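PDB 7CLU: methyltransferase domain-containing protein from Serratia marcescens, which transfers a methyl group from S-adenosyl-L-methionine to an oxygen atom of its substrate, as the O-methyltransferase PigF of the prodigiosin synthetic pathway. Local coordinates for the interface of chains A and B. Sequence-based numbering; all coordinates share one arbitrary frame. Chains: chain A/B, Methyltransferase domain-containing protein.

Contact 1: the interface of chains A and B. Residues chain A 21, 64, 66, 83, 92; chain B 3, 7-8, 11-12.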
ATOM      1  N   LEU A  21      -1.006  -9.156   2.251  1.00 23.44           N
ATOM      2  CA  LEU A  21      -0.738  -9.392   3.667  1.00 19.52           C
ATOM      3  C   LEU A  21      -2.004  -9.283   4.515  1.00 23.26           C
ATOM      4  O   LEU A  21      -2.275 -10.166   5.340  1.00 24.24           O
ATOM      5  CB  LEU A  21       0.347  -8.432   4.152  1.00 20.17           C
ATOM      6  CG  LEU A  21       1.799  -8.763   3.766  1.00 24.77           C
ATOM      7  CD1 LEU A  21       2.718  -7.581   4.079  1.00 25.33           C
ATOM      8  CD2 LEU A  21       2.323 -10.022   4.499  1.00 26.39           C
ATOM      9  N   MET A  64       6.812 -13.005  -1.892  1.00 23.75           N
ATOM     10  CA  MET A  64       7.113 -11.836  -1.065  1.00 23.92           C
ATOM     11  C   MET A  64       8.061 -12.147   0.086  1.00 24.84           C
ATOM     12  O   MET A  64       8.515 -11.213   0.759  1.00 22.52           O
ATOM     13  CB  MET A  64       5.817 -11.226  -0.497  1.00 25.09           C
ATOM     14  CG  MET A  64       4.913 -10.516  -1.530  1.00 25.76           C
ATOM     15  SD  MET A  64       3.256 -10.211  -0.881  1.00 26.16           S
ATOM     16  CE  MET A  64       3.683  -9.158   0.494  1.00 25.76           C
ATOM     17  N   TYR A  66       7.309 -14.064   2.836  1.00 25.88           N
ATOM     18  CA  TYR A  66       6.624 -14.331   4.096  1.00 25.64           C
ATOM     19  C   TYR A  66       6.473 -15.820   4.365  1.00 26.60           C
ATOM     20  O   TYR A  66       6.393 -16.224   5.528  1.00 24.50           O
ATOM     21  CB  TYR A  66       5.264 -13.622   4.117  1.00 26.16           C
ATOM     22  CG  TYR A  66       5.463 -12.126   4.275  1.00 24.95           C
ATOM     23  CD1 TYR A  66       5.654 -11.566   5.535  1.00 26.97           C
ATOM     24  CD2 TYR A  66       5.554 -11.296   3.164  1.00 23.71           C
ATOM     25  CE1 TYR A  66       5.890 -10.208   5.685  1.00 28.28           C
ATOM     26  CE2 TYR A  66       5.796  -9.948   3.295  1.00 26.86           C
ATOM     27  CZ  TYR A  66       5.962  -9.403   4.560  1.00 29.10           C
ATOM     28  OH  TYR A  66       6.197  -8.052   4.700  1.00 27.10           O
ATOM     29  N   PHE A  83       4.735 -12.534  14.720  1.00 32.24           N
ATOM     30  CA  PHE A  83       3.827 -11.509  14.226  1.00 36.70           C
ATOM     31  C   PHE A  83       2.807 -11.987  13.196  1.00 33.78           C
ATOM     32  O   PHE A  83       1.887 -11.224  12.884  1.00 30.69           O
ATOM     33  CB  PHE A  83       4.619 -10.311  13.667  1.00 31.94           C
ATOM     34  CG  PHE A  83       5.561 -10.643  12.537  1.00 33.47           C
ATOM     35  CD1 PHE A  83       5.122 -10.628  11.209  1.00 32.41           C
ATOM     36  CD2 PHE A  83       6.893 -10.906  12.792  1.00 28.16           C
ATOM     37  CE1 PHE A  83       6.001 -10.905  10.165  1.00 27.90           C
ATOM     38  CE2 PHE A  83       7.774 -11.188  11.768  1.00 31.77           C
ATOM     39  CZ  PHE A  83       7.324 -11.182  10.437  1.00 28.52           C
ATOM     40  N   LEU A  92      -0.209  -9.283  14.121  1.00 35.45           N
ATOM     41  CA  LEU A  92      -0.497  -8.058  13.385  1.00 30.67           C
ATOM     42  C   LEU A  92      -1.960  -7.943  12.967  1.00 30.84           C
ATOM     43  O   LEU A  92      -2.318  -6.984  12.278  1.00 26.25           O
ATOM     44  CB  LEU A  92       0.426  -7.969  12.159  1.00 24.50           C
ATOM     45  CG  LEU A  92       1.871  -7.598  12.486  1.00 32.22           C
ATOM     46  CD1 LEU A  92       2.768  -7.508  11.253  1.00 27.73           C
ATOM     47  CD2 LEU A  92       1.920  -6.304  13.296  1.00 35.91           C
TER
ATOM     48  N   LEU B   3      12.292 -11.855   7.625  1.00 36.03           N
ATOM     49  CA  LEU B   3      11.627 -10.568   7.746  1.00 33.86           C
ATOM     50  C   LEU B   3      11.241 -10.330   9.197  1.00 35.95           C
ATOM     51  O   LEU B   3      11.039 -11.270   9.965  1.00 34.89           O
ATOM     52  CB  LEU B   3      10.365 -10.504   6.864  1.00 33.96           C
ATOM     53  CG  LEU B   3      10.558 -10.746   5.364  1.00 35.60           C
ATOM     54  CD1 LEU B   3       9.219 -10.966   4.681  1.00 30.31           C
ATOM     55  CD2 LEU B   3      11.307  -9.585   4.728  1.00 42.22           C
ATOM     56  N   ASP B   7       9.130  -4.955   8.864  1.00 32.37           N
ATOM     57  CA  ASP B   7       9.001  -5.238   7.433  1.00 35.68           C
ATOM     58  C   ASP B   7       7.552  -5.484   7.052  1.00 31.27           C
ATOM     59  O   ASP B   7       7.085  -5.004   6.017  1.00 30.83           O
ATOM     60  CB  ASP B   7       9.808  -6.471   7.032  1.00 35.79           C
ATOM     61  CG  ASP B   7      11.302  -6.230   6.985  1.00 40.94           C
ATOM     62  OD1 ASP B   7      11.752  -5.272   6.316  1.00 43.71           O
ATOM     63  OD2 ASP B   7      12.024  -7.053   7.585  1.00 34.12           O
ATOM     64  N   ALA B   8       6.842  -6.278   7.852  1.00 28.15           N
ATOM     65  CA  ALA B   8       5.457  -6.568   7.525  1.00 27.20           C
ATOM     66  C   ALA B   8       4.595  -5.327   7.715  1.00 26.42           C
ATOM     67  O   ALA B   8       3.763  -5.012   6.860  1.00 23.52           O
ATOM     68  CB  ALA B   8       4.958  -7.741   8.368  1.00 24.81           C
ATOM     69  N   GLN B  11       5.086  -2.966   4.787  1.00 25.98           N
ATOM     70  CA  GLN B  11       4.454  -3.410   3.557  1.00 26.10           C
ATOM     71  C   GLN B  11       2.932  -3.362   3.660  1.00 22.37           C
ATOM     72  O   GLN B  11       2.251  -3.051   2.676  1.00 20.93           O
ATOM     73  CB  GLN B  11       4.946  -4.812   3.204  1.00 28.50           C
ATOM     74  CG  GLN B  11       6.147  -4.771   2.276  1.00 31.02           C
ATOM     75  CD  GLN B  11       6.503  -6.126   1.727  1.00 31.88           C
ATOM     76  OE1 GLN B  11       6.726  -7.070   2.483  1.00 28.96           O
ATOM     77  NE2 GLN B  11       6.565  -6.232   0.408  1.00 31.96           N
ATOM     78  N   MET B  12       2.385  -3.681   4.834  1.00 20.20           N
ATOM     79  CA  MET B  12       0.947  -3.584   5.053  1.00 22.70           C
ATOM     80  C   MET B  12       0.444  -2.160   4.859  1.00 23.26           C
ATOM     81  O   MET B  12      -0.737  -1.962   4.547  1.00 22.14           O
ATOM     82  CB  MET B  12       0.586  -4.071   6.463  1.00 19.52           C
ATOM     83  CG  MET B  12       0.613  -5.599   6.659  1.00 22.15           C
ATOM     84  SD  MET B  12       0.657  -5.994   8.426  0.98 24.70           S
ATOM     85  CE  MET B  12      -1.027  -5.511   8.870  1.00 21.02           C
TER
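A:Tyr66 meets B:Gln11 through a short hydrogen bond, its phenolic OH donating to the side-chain amide oxygen OE1 at 2.5 Å. The donor stands 17° out of the plane of the amide carbonyl, and ring and amide planes lie 25° apart, the two side chains running past each other in opposite directions. OE1 sits in the plane of the tyrosine ring, at its edge. Over one face of that ring comes B:Leu3, whose CD1 methyl lies 3.5 Å from the ring centroid in a CH-pi contact, the leucine chain crossing the tyrosine at about a right angle. A tyrosine suits this place because it offers a flat apolar surface and, at its tip, a polar hydroxyl that gives the glutamine oxygen a donor.

Helix 5-12 of chain B also presents B:Ala8, whose methyl is small enough to let the helix approach closely; its CB touches CD1 of A:Leu92 at 3.6 Å and the rim of A:Phe83 at CE1, 3.8 Å away. One turn on, B:Met12 lays CG against CB of A:Leu21 at 3.8 Å. A:Leu21 serves both shells, touching chain B and positioning the tyrosine. With CG anti to the carbonyl carbon (chi1 -77°), it sends CD1 to CB of B:Gln11 at 3.7 Å, while its other methyl, CD2, lies over the centre of the A:Tyr66 ring, 3.5 Å above the face opposite B:Leu3.

Contact 2: the interface of chains A and B. Residues chain A 104, 107-108, 110-111; chain B 15, 19-20, 23, 104.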
ATOM      1  N   TYR A 104      -7.534   1.769   4.545  1.00 22.46           N
ATOM      2  CA  TYR A 104      -7.479   1.546   3.101  1.00 21.02           C
ATOM      3  C   TYR A 104      -8.631   2.242   2.391  1.00 24.37           C
ATOM      4  O   TYR A 104      -8.373   2.963   1.410  1.00 24.79           O
ATOM      5  CB  TYR A 104      -7.441   0.042   2.824  1.00 21.27           C
ATOM      6  CG  TYR A 104      -7.210  -0.344   1.386  1.00 23.60           C
ATOM      7  CD1 TYR A 104      -8.277  -0.442   0.483  1.00 23.53           C
ATOM      8  CD2 TYR A 104      -5.932  -0.625   0.928  1.00 23.18           C
ATOM      9  CE1 TYR A 104      -8.067  -0.823  -0.842  1.00 22.60           C
ATOM     10  CE2 TYR A 104      -5.707  -1.014  -0.387  1.00 23.65           C
ATOM     11  CZ  TYR A 104      -6.770  -1.109  -1.269  1.00 26.70           C
ATOM     12  OH  TYR A 104      -6.519  -1.494  -2.581  1.00 25.43           O
ATOM     13  N   TRP A 107      -7.848   6.130   2.347  1.00 21.56           N
ATOM     14  CA  TRP A 107      -6.781   6.556   1.451  1.00 22.12           C
ATOM     15  C   TRP A 107      -7.174   6.439  -0.010  1.00 20.89           C
ATOM     16  O   TRP A 107      -6.534   7.066  -0.860  1.00 21.45           O
ATOM     17  CB  TRP A 107      -5.502   5.754   1.691  1.00 21.33           C
ATOM     18  CG  TRP A 107      -4.686   6.260   2.844  1.00 21.27           C
ATOM     19  CD1 TRP A 107      -4.959   6.099   4.173  1.00 20.20           C
ATOM     20  CD2 TRP A 107      -3.439   6.968   2.769  1.00 22.16           C
ATOM     21  NE1 TRP A 107      -3.961   6.675   4.930  1.00 22.57           N
ATOM     22  CE2 TRP A 107      -3.021   7.218   4.092  1.00 24.24           C
ATOM     23  CE3 TRP A 107      -2.646   7.434   1.707  1.00 20.43           C
ATOM     24  CZ2 TRP A 107      -1.826   7.898   4.389  1.00 24.87           C
ATOM     25  CZ3 TRP A 107      -1.473   8.120   2.000  1.00 23.39           C
ATOM     26  CH2 TRP A 107      -1.066   8.332   3.333  1.00 19.73           C
ATOM     27  N   GLY A 108      -8.193   5.645  -0.322  1.00 22.09           N
ATOM     28  CA  GLY A 108      -8.712   5.645  -1.677  1.00 28.49           C
ATOM     29  C   GLY A 108      -9.120   7.033  -2.125  1.00 27.43           C
ATOM     30  O   GLY A 108      -9.018   7.363  -3.305  1.00 28.11           O
ATOM     31  N   LEU A 110      -7.666   9.935  -0.963  1.00 25.00           N
ATOM     32  CA  LEU A 110      -6.640  10.904  -0.585  1.00 28.57           C
ATOM     33  C   LEU A 110      -6.714  12.166  -1.439  1.00 25.79           C
ATOM     34  O   LEU A 110      -6.523  13.280  -0.927  1.00 23.32           O
ATOM     35  CB  LEU A 110      -5.248  10.278  -0.689  1.00 25.06           C
ATOM     36  CG  LEU A 110      -4.081  11.248  -0.427  1.00 23.99           C
ATOM     37  CD1 LEU A 110      -4.117  11.753   1.013  1.00 20.97           C
ATOM     38  CD2 LEU A 110      -2.734  10.597  -0.740  1.00 23.87           C
ATOM     39  N   LYS A 111      -6.950  12.009  -2.752  1.00 26.21           N
ATOM     40  CA  LYS A 111      -6.976  13.163  -3.644  1.00 26.24           C
ATOM     41  C   LYS A 111      -7.972  14.198  -3.148  1.00 27.68           C
ATOM     42  O   LYS A 111      -7.667  15.395  -3.093  1.00 28.16           O
ATOM     43  CB  LYS A 111      -7.320  12.724  -5.071  1.00 29.61           C
ATOM     44  CG  LYS A 111      -7.837  13.858  -5.987  1.00 36.35           C
ATOM     45  CD  LYS A 111      -8.166  13.341  -7.386  1.00 40.06           C
ATOM     46  CE  LYS A 111      -9.287  14.147  -8.042  1.00 49.26           C
ATOM     47  NZ  LYS A 111      -9.497  13.767  -9.476  1.00 47.35           N
TER
ATOM     48  N   PHE B  15       0.195   0.925   0.762  1.00 20.08           N
ATOM     49  CA  PHE B  15      -0.822   1.702   0.066  1.00 23.14           C
ATOM     50  C   PHE B  15      -0.710   3.186   0.384  1.00 21.83           C
ATOM     51  O   PHE B  15      -1.206   4.007  -0.398  1.00 21.95           O
ATOM     52  CB  PHE B  15      -2.238   1.166   0.373  1.00 21.37           C
ATOM     53  CG  PHE B  15      -2.702   1.353   1.807  1.00 23.22           C
ATOM     54  CD1 PHE B  15      -2.311   0.461   2.805  1.00 23.42           C
ATOM     55  CD2 PHE B  15      -3.579   2.372   2.140  1.00 23.24           C
ATOM     56  CE1 PHE B  15      -2.772   0.607   4.113  1.00 23.58           C
ATOM     57  CE2 PHE B  15      -4.029   2.542   3.444  1.00 25.00           C
ATOM     58  CZ  PHE B  15      -3.628   1.656   4.432  1.00 24.40           C
ATOM     59  N   LYS B  19      -0.896   5.627  -2.874  1.00 19.51           N
ATOM     60  CA  LYS B  19      -1.879   6.690  -3.045  1.00 21.37           C
ATOM     61  C   LYS B  19      -1.247   8.076  -3.032  1.00 21.84           C
ATOM     62  O   LYS B  19      -1.804   9.001  -3.645  1.00 23.80           O
ATOM     63  CB  LYS B  19      -2.971   6.590  -1.977  1.00 18.16           C
ATOM     64  CG  LYS B  19      -4.110   5.643  -2.366  1.00 22.98           C
ATOM     65  CD  LYS B  19      -4.914   6.187  -3.570  1.00 24.06           C
ATOM     66  CE  LYS B  19      -5.924   5.172  -4.124  1.00 24.87           C
ATOM     67  NZ  LYS B  19      -7.059   5.856  -4.875  1.00 25.67           N
ATOM     68  N   ALA B  20      -0.108   8.264  -2.346  1.00 21.50           N
ATOM     69  CA  ALA B  20       0.558   9.565  -2.426  1.00 21.89           C
ATOM     70  C   ALA B  20       0.949   9.871  -3.866  1.00 26.98           C
ATOM     71  O   ALA B  20       0.770  11.000  -4.352  1.00 24.15           O
ATOM     72  CB  ALA B  20       1.786   9.608  -1.512  1.00 24.15           C
ATOM     73  N   ALA B  23      -2.540  10.199  -6.128  1.00 24.40           N
ATOM     74  CA  ALA B  23      -3.190  11.478  -5.847  1.00 24.89           C
ATOM     75  C   ALA B  23      -2.367  12.628  -6.413  1.00 27.42           C
ATOM     76  O   ALA B  23      -2.919  13.556  -7.016  1.00 26.34           O
ATOM     77  CB  ALA B  23      -3.424  11.650  -4.339  1.00 19.87           C
ATOM     78  N   TYR B 104      -7.356  -0.274  -7.312  1.00 29.01           N
ATOM     79  CA  TYR B 104      -7.372  -0.050  -5.867  1.00 25.12           C
ATOM     80  C   TYR B 104      -8.709  -0.428  -5.252  1.00 26.90           C
ATOM     81  O   TYR B 104      -8.711  -1.142  -4.237  1.00 24.21           O
ATOM     82  CB  TYR B 104      -6.994   1.399  -5.565  1.00 25.52           C
ATOM     83  CG  TYR B 104      -6.774   1.712  -4.112  1.00 22.86           C
ATOM     84  CD1 TYR B 104      -7.840   2.028  -3.277  1.00 25.31           C
ATOM     85  CD2 TYR B 104      -5.485   1.738  -3.580  1.00 25.27           C
ATOM     86  CE1 TYR B 104      -7.641   2.340  -1.958  1.00 23.43           C
ATOM     87  CE2 TYR B 104      -5.271   2.077  -2.270  1.00 23.44           C
ATOM     88  CZ  TYR B 104      -6.343   2.356  -1.452  1.00 25.03           C
ATOM     89  OH  TYR B 104      -6.113   2.666  -0.128  1.00 24.83           O
TER
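The backbone of helix 93-107 of chain A meets its symmetry mate from chain B at A:Tyr104 and B:Tyr104, then passes through A:Trp107 and A:Gly108 into helix 110-116, which faces helix 15-26 of chain B. This is part of the two-fold dimer interface of a class II-type O-methyltransferase. The two tyrosines run antiparallel, their rings stacked with centroids 4.0 Å apart and planes 3° from parallel. Each has CG anti to its backbone N (chi1 -173° in A:Tyr104), and each hydroxyl reaches the other's main-chain carbonyl: B:Tyr104 OH donates to A:Tyr104 O at 2.7 Å, and A:Tyr104 OH to B:Tyr104 O at 2.8 Å. Tyrosine thus supplies both stacking surface and donor.

The other face of the B:Tyr104 ring carries CE of B:Lys19, 3.4 Å above its centre. This lysine bends at its second torsion, runs past A:Trp107, and its side-chain amine nitrogen NZ donates to A:Gly108 O at 2.9 Å; glycine, without a side chain, lets its CA lie against B:Tyr104 CE1. B:Phe15 meets the five-membered ring of A:Trp107 edge to face, the planes 83° apart. Farther along, A:Leu110 sends CD2 to the small CB of B:Ala23 at 3.8 Å.

Contact 3: the interface of chains A and B. Residues chain A 4-5, 7-9, 12; chain B 21, 25, 66, 83, 92, 95.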
ATOM      1  N   THR A   4      13.605   6.296 -10.735  1.00 31.96           N
ATOM      2  CA  THR A   4      13.236   6.110 -12.133  1.00 31.84           C
ATOM      3  C   THR A   4      11.768   5.729 -12.256  1.00 33.43           C
ATOM      4  O   THR A   4      11.069   5.474 -11.269  1.00 28.86           O
ATOM      5  CB  THR A   4      14.073   5.024 -12.823  1.00 34.69           C
ATOM      6  OG1 THR A   4      13.675   3.739 -12.329  1.00 32.35           O
ATOM      7  CG2 THR A   4      15.561   5.226 -12.575  1.00 32.37           C
ATOM      8  N   LYS A   5      11.327   5.648 -13.514  1.00 27.82           N
ATOM      9  CA  LYS A   5       9.931   5.342 -13.806  1.00 31.23           C
ATOM     10  C   LYS A   5       9.524   4.012 -13.191  1.00 31.45           C
ATOM     11  O   LYS A   5       8.396   3.861 -12.706  1.00 29.32           O
ATOM     12  CB  LYS A   5       9.709   5.335 -15.325  1.00 34.36           C
ATOM     13  CG  LYS A   5       8.315   4.887 -15.787  1.00 34.53           C
ATOM     14  CD  LYS A   5       8.293   4.541 -17.287  1.00 46.19           C
ATOM     15  CE  LYS A   5       7.070   3.677 -17.642  1.00 52.77           C
ATOM     16  NZ  LYS A   5       6.811   3.481 -19.117  1.00 48.35           N
ATOM     17  N   ASP A   7      10.598   2.622 -10.424  1.00 27.51           N
ATOM     18  CA  ASP A   7      10.375   2.811  -8.993  1.00 27.81           C
ATOM     19  C   ASP A   7       8.986   3.362  -8.721  1.00 29.20           C
ATOM     20  O   ASP A   7       8.244   2.841  -7.878  1.00 30.61           O
ATOM     21  CB  ASP A   7      11.429   3.763  -8.425  1.00 28.85           C
ATOM     22  CG  ASP A   7      12.823   3.181  -8.462  1.00 32.23           C
ATOM     23  OD1 ASP A   7      13.001   2.055  -7.947  1.00 31.55           O
ATOM     24  OD2 ASP A   7      13.736   3.848  -9.000  1.00 34.76           O
ATOM     25  N   ALA A   8       8.622   4.436  -9.416  1.00 28.92           N
ATOM     26  CA  ALA A   8       7.300   5.016  -9.211  1.00 26.65           C
ATOM     27  C   ALA A   8       6.213   3.987  -9.481  1.00 25.21           C
ATOM     28  O   ALA A   8       5.270   3.845  -8.692  1.00 24.85           O
ATOM     29  CB  ALA A   8       7.144   6.249 -10.092  1.00 29.21           C
ATOM     30  N   VAL A   9       6.367   3.208 -10.558  1.00 26.80           N
ATOM     31  CA  VAL A   9       5.396   2.170 -10.885  1.00 24.60           C
ATOM     32  C   VAL A   9       5.354   1.128  -9.784  1.00 26.31           C
ATOM     33  O   VAL A   9       4.277   0.710  -9.348  1.00 26.34           O
ATOM     34  CB  VAL A   9       5.729   1.527 -12.247  1.00 29.22           C
ATOM     35  CG1 VAL A   9       4.896   0.254 -12.464  1.00 29.34           C
ATOM     36  CG2 VAL A   9       5.532   2.516 -13.396  1.00 29.83           C
ATOM     37  N   MET A  12       3.480   2.737  -6.893  1.00 21.83           N
ATOM     38  CA  MET A  12       2.059   2.893  -7.177  1.00 25.62           C
ATOM     39  C   MET A  12       1.308   1.564  -7.086  1.00 23.40           C
ATOM     40  O   MET A  12       0.105   1.559  -6.805  1.00 21.22           O
ATOM     41  CB  MET A  12       1.853   3.524  -8.562  1.00 23.48           C
ATOM     42  CG  MET A  12       2.292   4.986  -8.662  1.00 26.09           C
ATOM     43  SD  MET A  12       2.543   5.524 -10.380  1.00 29.83           S
ATOM     44  CE  MET A  12       0.876   5.357 -11.003  1.00 25.46           C
TER
ATOM     45  N   LEU B  21       1.440   8.854  -4.576  1.00 23.53           N
ATOM     46  CA  LEU B  21       1.824   9.015  -5.973  1.00 22.47           C
ATOM     47  C   LEU B  21       0.611   9.218  -6.877  1.00 26.52           C
ATOM     48  O   LEU B  21       0.624  10.093  -7.751  1.00 24.63           O
ATOM     49  CB  LEU B  21       2.641   7.793  -6.415  1.00 23.56           C
ATOM     50  CG  LEU B  21       4.052   7.821  -5.849  1.00 23.84           C
ATOM     51  CD1 LEU B  21       4.778   6.482  -6.068  1.00 26.41           C
ATOM     52  CD2 LEU B  21       4.832   8.948  -6.506  1.00 22.35           C
ATOM     53  N   LEU B  25      -0.396  12.539  -9.015  1.00 26.40           N
ATOM     54  CA  LEU B  25      -0.611  12.532 -10.455  1.00 28.33           C
ATOM     55  C   LEU B  25      -1.983  13.087 -10.818  1.00 27.02           C
ATOM     56  O   LEU B  25      -2.111  13.905 -11.738  1.00 29.12           O
ATOM     57  CB  LEU B  25      -0.455  11.114 -10.979  1.00 26.95           C
ATOM     58  CG  LEU B  25       0.986  10.617 -10.906  1.00 29.48           C
ATOM     59  CD1 LEU B  25       1.028   9.099 -11.127  1.00 30.38           C
ATOM     60  CD2 LEU B  25       1.838  11.357 -11.916  1.00 29.05           C
ATOM     61  N   TYR B  66      10.766  11.725  -4.399  1.00 31.30           N
ATOM     62  CA  TYR B  66      10.327  12.147  -5.723  1.00 30.40           C
ATOM     63  C   TYR B  66      10.501  13.641  -5.950  1.00 30.97           C
ATOM     64  O   TYR B  66      10.565  14.080  -7.107  1.00 33.38           O
ATOM     65  CB  TYR B  66       8.869  11.715  -5.949  1.00 29.72           C
ATOM     66  CG  TYR B  66       8.785  10.208  -6.096  1.00 31.38           C
ATOM     67  CD1 TYR B  66       9.121   9.592  -7.300  1.00 33.23           C
ATOM     68  CD2 TYR B  66       8.449   9.391  -5.015  1.00 25.65           C
ATOM     69  CE1 TYR B  66       9.091   8.211  -7.438  1.00 30.73           C
ATOM     70  CE2 TYR B  66       8.407   8.011  -5.146  1.00 21.51           C
ATOM     71  CZ  TYR B  66       8.727   7.424  -6.363  1.00 32.33           C
ATOM     72  OH  TYR B  66       8.704   6.056  -6.521  1.00 29.05           O
ATOM     73  N   PHE B  83       8.396  10.928 -16.256  1.00 33.47           N
ATOM     74  CA  PHE B  83       7.226  10.150 -15.886  1.00 29.85           C
ATOM     75  C   PHE B  83       6.288  10.863 -14.926  1.00 29.05           C
ATOM     76  O   PHE B  83       5.221  10.316 -14.627  1.00 28.83           O
ATOM     77  CB  PHE B  83       7.644   8.793 -15.295  1.00 35.88           C
ATOM     78  CG  PHE B  83       8.614   8.888 -14.165  1.00 29.62           C
ATOM     79  CD1 PHE B  83       8.166   9.041 -12.866  1.00 32.43           C
ATOM     80  CD2 PHE B  83       9.982   8.809 -14.393  1.00 34.42           C
ATOM     81  CE1 PHE B  83       9.053   9.120 -11.817  1.00 31.03           C
ATOM     82  CE2 PHE B  83      10.888   8.886 -13.347  1.00 36.14           C
ATOM     83  CZ  PHE B  83      10.425   9.038 -12.051  1.00 34.02           C
ATOM     84  N   LEU B  92       2.949   8.810 -16.119  1.00 33.67           N
ATOM     85  CA  LEU B  92       2.288   7.694 -15.457  1.00 33.88           C
ATOM     86  C   LEU B  92       0.850   7.998 -15.045  1.00 34.30           C
ATOM     87  O   LEU B  92       0.217   7.161 -14.392  1.00 30.99           O
ATOM     88  CB  LEU B  92       3.110   7.259 -14.233  1.00 32.48           C
ATOM     89  CG  LEU B  92       4.462   6.593 -14.548  1.00 31.69           C
ATOM     90  CD1 LEU B  92       5.254   6.238 -13.267  1.00 27.74           C
ATOM     91  CD2 LEU B  92       4.267   5.362 -15.413  1.00 30.31           C
ATOM     92  N   LEU B  95      -1.572   5.191 -15.538  1.00 32.17           N
ATOM     93  CA  LEU B  95      -1.582   4.124 -14.546  1.00 35.17           C
ATOM     94  C   LEU B  95      -2.267   4.579 -13.264  1.00 27.64           C
ATOM     95  O   LEU B  95      -3.059   3.836 -12.673  1.00 30.18           O
ATOM     96  CB  LEU B  95      -0.151   3.660 -14.262  1.00 30.69           C
ATOM     97  CG  LEU B  95       0.007   2.580 -13.189  1.00 33.30           C
ATOM     98  CD1 LEU B  95      -0.722   1.293 -13.573  1.00 34.69           C
ATOM     99  CD2 LEU B  95       1.481   2.336 -12.927  1.00 28.37           C
TER
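A:Met12 pushes its flexible thioether chain among leucines of chain B, and here the contact is tightly packed. Its CG lies on B:Leu21; the bend at chi3 (64°) then turns the terminal methyl CE toward CD2 of B:Leu95 at 3.6 Å and CD1 of B:Leu25 at 3.7 Å. An unbranched methionine suits a place where several branched leucines must be met at once. B:Leu92, the most deeply covered residue here, takes CB of the small A:Ala8 on its CD1 at 3.7 Å and CG2 of A:Val9 on its CD2 at 3.7 Å. The start of helix 5-12 is equally close: A:Lys5 CA lies over one face of B:Phe83, offset toward the rim and 3.7 Å from the centroid.

The looser side is the outer chain of A:Lys5. With CG anti to its backbone N (chi1 174°), it extends across B:Leu92, CE 4.0 Å from CD2 of that leucine. Within chain A, A:Asp7 in the first turn accepts from A:Thr4 N, its OD2 using the anti lone pair at 3.0 Å, one half of a capping-box-like arrangement at the helix start. The site thus seats the N-terminal helix of one subunit in an apolar groove of the other, helping to hold the dimer together.

Contact 1 and contact 3 are the two-fold related ends of one interface, their C-alpha centres about 23 Å apart: in each, helix 5-12 of one subunit lies against Leu21, Tyr66, Phe83 and Leu92 of the other. The C-alpha centre of contact 2, which includes the stacked A:Tyr104 and B:Tyr104, lies about 20 Å from that of contact 1 and about 14 Å from that of contact 3. Helix 15-26 serves all three contacts, and helix 93-107 serves contacts 2 and 3. Each subunit thus packs its N-terminal helix on the other. The contact centres lie about 19 to 27 Å from A:His247, the predicted catalytic base, consistent with a mainly structural role.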